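Local coordinates for protein BONZAI 1 (Arabidopsis thaliana, PDB 6KXT) that restrains cell death and defence responses in the plant and binds phospholipids in a calcium-dependent manner, here represented by its second C2 domain, at residues C85-F88 / H94-I97; F119-G124 / K129-Q134. All blocks are in the same frame, centred on the assembly; numbering follows the deposited sequence.

Interaction 1 of 2, residues C85-F88 / H94-I97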
loop_
_atom_site.group_PDB
_atom_site.type_symbol
_atom_site.label_atom_id
_atom_site.label_comp_id
_atom_site.label_asym_id
_atom_site.label_seq_id
_atom_site.Cartn_x
_atom_site.Cartn_y
_atom_site.Cartn_z
ATOM N N CYS A 85 -4.733 3.673 2.065
ATOM C CA CYS A 85 -4.547 4.271 3.395
ATOM C C CYS A 85 -5.954 4.637 3.929
ATOM O O CYS A 85 -6.724 5.253 3.200
ATOM C CB CYS A 85 -3.633 5.475 3.274
ATOM S SG CYS A 85 -3.286 6.213 4.892
ATOM N N SER A 86 -6.253 4.178 5.139
ATOM C CA SER A 86 -7.543 4.434 5.826
ATOM C C SER A 86 -7.300 4.975 7.218
ATOM O O SER A 86 -6.242 4.745 7.854
ATOM C CB SER A 86 -8.396 3.208 5.908
ATOM O OG SER A 86 -8.732 2.750 4.609
ATOM N N ASP A 87 -8.301 5.735 7.645
ATOM C CA ASP A 87 -8.416 6.301 8.998
ATOM C C ASP A 87 -9.179 5.317 9.900
ATOM O O ASP A 87 -10.369 5.097 9.647
ATOM C CB ASP A 87 -9.186 7.612 8.920
ATOM C CG ASP A 87 -9.293 8.346 10.239
ATOM O OD1 ASP A 87 -8.580 8.007 11.177
ATOM O OD2 ASP A 87 -10.056 9.334 10.270
ATOM N N PHE A 88 -8.512 4.719 10.872
ATOM C CA PHE A 88 -9.111 3.758 11.824
ATOM C C PHE A 88 -10.090 4.500 12.742
ATOM O O PHE A 88 -9.718 5.478 13.421
ATOM C CB PHE A 88 -8.041 3.070 12.672
ATOM C CG PHE A 88 -8.608 1.918 13.459
ATOM C CD1 PHE A 88 -8.686 0.656 12.898
ATOM C CD2 PHE A 88 -8.982 2.088 14.783
ATOM C CE1 PHE A 88 -9.203 -0.413 13.623
ATOM C CE2 PHE A 88 -9.493 1.021 15.508
ATOM C CZ PHE A 88 -9.587 -0.224 14.930
ATOM N N HIS A 94 -14.059 2.512 8.851
ATOM C CA HIS A 94 -12.794 3.224 8.584
ATOM C C HIS A 94 -12.941 4.048 7.319
ATOM O O HIS A 94 -13.314 3.491 6.270
ATOM C CB HIS A 94 -11.667 2.210 8.499
ATOM C CG HIS A 94 -11.689 1.261 9.653
ATOM N ND1 HIS A 94 -11.776 1.719 10.959
ATOM C CD2 HIS A 94 -11.585 -0.088 9.733
ATOM C CE1 HIS A 94 -11.771 0.700 11.791
ATOM N NE2 HIS A 94 -11.607 -0.413 11.077
ATOM N N SER A 95 -12.499 5.296 7.371
ATOM C CA SER A 95 -12.683 6.176 6.193
ATOM C C SER A 95 -11.463 6.150 5.286
ATOM O O SER A 95 -10.333 6.020 5.769
ATOM C CB SER A 95 -13.035 7.555 6.554
ATOM O OG SER A 95 -12.104 8.095 7.468
ATOM N N LEU A 96 -11.733 6.209 4.001
ATOM C CA LEU A 96 -10.672 6.189 2.973
ATOM C C LEU A 96 -9.902 7.501 2.968
ATOM O O LEU A 96 -10.520 8.585 2.827
ATOM C CB LEU A 96 -11.300 5.929 1.612
ATOM C CG LEU A 96 -10.317 5.754 0.459
ATOM C CD1 LEU A 96 -9.366 4.597 0.698
ATOM C CD2 LEU A 96 -11.102 5.566 -0.826
ATOM N N ILE A 97 -8.590 7.389 3.098
ATOM C CA ILE A 97 -7.659 8.529 2.937
ATOM C C ILE A 97 -7.133 8.565 1.504
ATOM O O ILE A 97 -7.086 9.661 0.942
ATOM C CB ILE A 97 -6.556 8.460 4.007
ATOM C CG1 ILE A 97 -7.093 8.569 5.461
ATOM C CG2 ILE A 97 -5.475 9.476 3.679
ATOM C CD1 ILE A 97 -6.066 8.227 6.533
HETATM O O HOH W 1 -11.215 2.896 3.830
HETATM O O HOH W 2 -12.706 9.082 9.870
#
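Phe88 and His94 put their rings into an offset stack, with centroids 4.4 Å apart and planes at 23°. His94 CE1 lies over one face of the phenyl ring, displaced toward the rim, and is 3.3 Å from Phe88 CD1. The two side chains run side by side in the same direction; Phe88 has CG anti to its backbone nitrogen (chi1 -170°), which brings the end of the side chain back alongside the imidazole although its CB starts away. The imidazole also meets Phe35 of strand 34-40 edge-to-face, and its ND1 is hydrogen-bonded to Asn89 N in the turn, which probably limits how far it can turn. With an alanine in place of this histidine, Asn89 N would probably lose its acceptor and the phenyl face its stacking partner, freeing Phe88 to turn.

Next to the rings, strands 81-87 and 95-102 form an antiparallel hairpin, its turn consistent with the loop end at which C2 domains bind calcium. In the hydrogen-bonded pair Asp87 N reaches Ser95 O at 2.8 Å, almost straight (171°), while Ser95 N returns to Asp87 O at 3.1 Å. On the face of these side chains, a water donates to Asp87 OD2 and, in the Ser95 conformer modelled here, bonds Ser95 OG; Asp87 OD1 accepts from Asp33 N. At the inner end Ile97 CD1 rests on the backbone, 3.5 Å from Ser86 C, and on Cys85 SG, beside the Ile97 N to Cys85 O bond (2.8 Å). Chemically the contact is therefore graded: apolar packing at the inner end, a carboxylate water-bridged in that conformer, and aromatic stacking beside the turn.

Interaction 2 of 2, residues F119-G124 / K129-Q134; sequences FSLPTG and KVLKSQ
Leu131 packs against Phe119 and Leu121 across the antiparallel beta hairpin of strands 117-121 and 129-131, at one margin of a sheet in this C2 beta-sandwich. Its CB lies 3.5 Å from Phe119 O, the carbonyl that also accepts Leu131 N at 2.8 Å with a nearly straight bond (167°). CG, anti to the carbonyl carbon (chi1 -57°), is kept beside the backbone nitrogen and near that same oxygen, with the branches turned toward Leu121. The side chain then forks: CD1 comes 3.9 Å from Leu121 CG and also touches Phe119 CB, while CD2 meets Leu121 CD1. The two leucines cross at about a right angle, branch against branch.

The backbone evidence for the hairpin is a ladder in which Leu121 and Lys129 form a hydrogen-bonded pair through two bonds, and Ser120 faces Val130 in a non-hydrogen-bonded pair, their CA atoms 4.3 Å apart. Toward the turn, Thr123 CG2 comes within 3.8 Å of Lys129 CB, while Thr123 OG1 is hydrogen-bonded to Ala125 O.

At Lys132 the chain turns a corner, and Phe119 bridges it: its O takes Leu131 N, and its N donates to Ser133 O at 3.0 Å. Asn118 spans the same corner, giving ND2 to Leu131 O and receiving Gln134 NE2 at OD1. Leu23 touches both Phe119 and Ser133. Ser133 has its OG between the backbone nitrogen and the carbonyl carbon (chi1 55°), and this brings the hydroxyl to the edge of the phenyl ring, near its plane, with OG 3.4 Å from Phe119 CD2.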
loop_
_atom_site.group_PDB
_atom_site.type_symbol
_atom_site.label_atom_id
_atom_site.label_comp_id
_atom_site.label_asym_id
_atom_site.label_seq_id
_atom_site.Cartn_x
_atom_site.Cartn_y
_atom_site.Cartn_z
ATOM N N PHE A 119 -1.474 9.692 -3.791
ATOM C CA PHE A 119 -2.760 9.025 -3.574
ATOM C C PHE A 119 -3.819 9.607 -4.499
ATOM O O PHE A 119 -3.752 10.799 -4.841
ATOM C CB PHE A 119 -3.160 9.197 -2.122
ATOM C CG PHE A 119 -2.461 8.302 -1.129
ATOM C CD1 PHE A 119 -2.611 6.929 -1.182
ATOM C CD2 PHE A 119 -1.648 8.796 -0.130
ATOM C CE1 PHE A 119 -1.996 6.070 -0.264
ATOM C CE2 PHE A 119 -1.037 7.952 0.789
ATOM C CZ PHE A 119 -1.208 6.573 0.727
ATOM N N SER A 120 -4.818 8.774 -4.752
ATOM C CA SER A 120 -6.053 9.300 -5.375
ATOM C C SER A 120 -7.292 8.723 -4.741
ATOM O O SER A 120 -7.219 7.850 -3.866
ATOM C CB SER A 120 -6.073 9.078 -6.849
ATOM O OG SER A 120 -6.233 7.700 -7.121
ATOM N N LEU A 121 -8.411 9.383 -5.054
ATOM C CA LEU A 121 -9.735 8.934 -4.539
ATOM C C LEU A 121 -10.602 8.630 -5.742
ATOM O O LEU A 121 -10.687 9.466 -6.647
ATOM C CB LEU A 121 -10.393 10.026 -3.709
ATOM C CG LEU A 121 -9.731 10.230 -2.359
ATOM C CD1 LEU A 121 -10.316 11.473 -1.680
ATOM C CD2 LEU A 121 -9.851 9.008 -1.447
ATOM N N PRO A 122 -11.241 7.454 -5.779
ATOM C CA PRO A 122 -12.242 7.176 -6.804
ATOM C C PRO A 122 -13.423 8.156 -6.689
ATOM O O PRO A 122 -13.749 8.541 -5.606
ATOM C CB PRO A 122 -12.681 5.748 -6.453
ATOM C CG PRO A 122 -11.563 5.168 -5.623
ATOM C CD PRO A 122 -11.070 6.340 -4.834
ATOM N N THR A 123 -13.925 8.656 -7.819
ATOM C CA THR A 123 -14.944 9.743 -7.838
ATOM C C THR A 123 -16.240 9.304 -8.512
ATOM O O THR A 123 -16.222 8.356 -9.338
ATOM C CB THR A 123 -14.395 10.952 -8.583
ATOM O OG1 THR A 123 -14.113 10.552 -9.920
ATOM C CG2 THR A 123 -13.153 11.464 -7.912
ATOM N N GLY A 124 -17.304 10.066 -8.216
ATOM C CA GLY A 124 -18.625 9.813 -8.836
ATOM C C GLY A 124 -18.869 10.673 -10.054
ATOM O O GLY A 124 -20.005 10.684 -10.539
ATOM N N LYS A 129 -9.712 11.659 -8.334
ATOM C CA LYS A 129 -9.178 12.905 -7.784
ATOM C C LYS A 129 -7.773 12.621 -7.267
ATOM O O LYS A 129 -7.651 11.806 -6.375
ATOM C CB LYS A 129 -10.085 13.413 -6.667
ATOM C CG LYS A 129 -9.605 14.680 -5.977
ATOM C CD LYS A 129 -10.519 15.033 -4.803
ATOM C CE LYS A 129 -9.990 16.120 -3.901
ATOM N NZ LYS A 129 -9.369 17.214 -4.675
ATOM N N VAL A 130 -6.784 13.344 -7.744
ATOM C CA VAL A 130 -5.391 13.149 -7.276
ATOM C C VAL A 130 -5.128 14.058 -6.080
ATOM O O VAL A 130 -5.510 15.259 -6.084
ATOM C CB VAL A 130 -4.407 13.318 -8.438
ATOM C CG1 VAL A 130 -2.975 13.123 -7.928
ATOM C CG2 VAL A 130 -4.752 12.348 -9.565
ATOM N N LEU A 131 -4.663 13.494 -4.978
ATOM C CA LEU A 131 -4.422 14.220 -3.734
ATOM C C LEU A 131 -2.988 14.723 -3.684
ATOM O O LEU A 131 -2.131 14.196 -4.405
ATOM C CB LEU A 131 -4.675 13.272 -2.567
ATOM C CG LEU A 131 -6.056 12.634 -2.521
ATOM C CD1 LEU A 131 -6.205 11.629 -1.411
ATOM C CD2 LEU A 131 -7.131 13.727 -2.398
ATOM N N LYS A 132 -2.713 15.611 -2.759
ATOM C CA LYS A 132 -1.358 16.119 -2.490
ATOM C C LYS A 132 -0.558 15.081 -1.703
ATOM O O LYS A 132 0.707 15.181 -1.755
ATOM C CB LYS A 132 -1.452 17.438 -1.739
ATOM C CG LYS A 132 -1.984 18.554 -2.606
ATOM C CD LYS A 132 -1.934 19.896 -1.881
ATOM C CE LYS A 132 -2.556 21.010 -2.698
ATOM N NZ LYS A 132 -2.396 22.335 -2.050
ATOM N N SER A 133 -1.217 14.261 -0.896
ATOM C CA SER A 133 -0.539 13.239 -0.088
ATOM C C SER A 133 0.136 12.216 -1.001
ATOM O O SER A 133 -0.364 11.934 -2.121
ATOM C CB SER A 133 -1.437 12.604 0.889
ATOM O OG SER A 133 -2.598 12.065 0.262
ATOM N N GLN A 134 1.240 11.660 -0.527
ATOM C CA GLN A 134 2.100 10.696 -1.258
ATOM C C GLN A 134 2.486 9.518 -0.395
ATOM O O GLN A 134 2.620 9.633 0.822
ATOM C CB GLN A 134 3.355 11.360 -1.803
ATOM C CG GLN A 134 3.018 12.423 -2.848
ATOM C CD GLN A 134 4.187 13.265 -3.272
ATOM O OE1 GLN A 134 4.995 13.661 -2.423
ATOM N NE2 GLN A 134 4.280 13.550 -4.557
#

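Overall arrangement
Interaction 1 closes before interaction 2 opens, so the two hairpin contacts follow in series along the chain, their centres about 13 Å apart. Their strand residues belong to different sheets of the C2 beta-sandwich: 85-87 and 95-97 to the sheet of strands 34-40, 81-87 and 95-102, and 119-121, 129-131 and 133-134 to that of strands 13-21, 117-121 and 133-143, where 129-131 forms a margin. The sheets meet between them. Cys85 CB is 3.7 Å from Phe119 CZ, and Leu96 CD2 is 3.7 Å from Leu121 CD2. Side chains of both hairpins thus pack together, and Ser120 adds a backbone hydrogen bond with Lys99, within one domain of a phospholipid-binding protein.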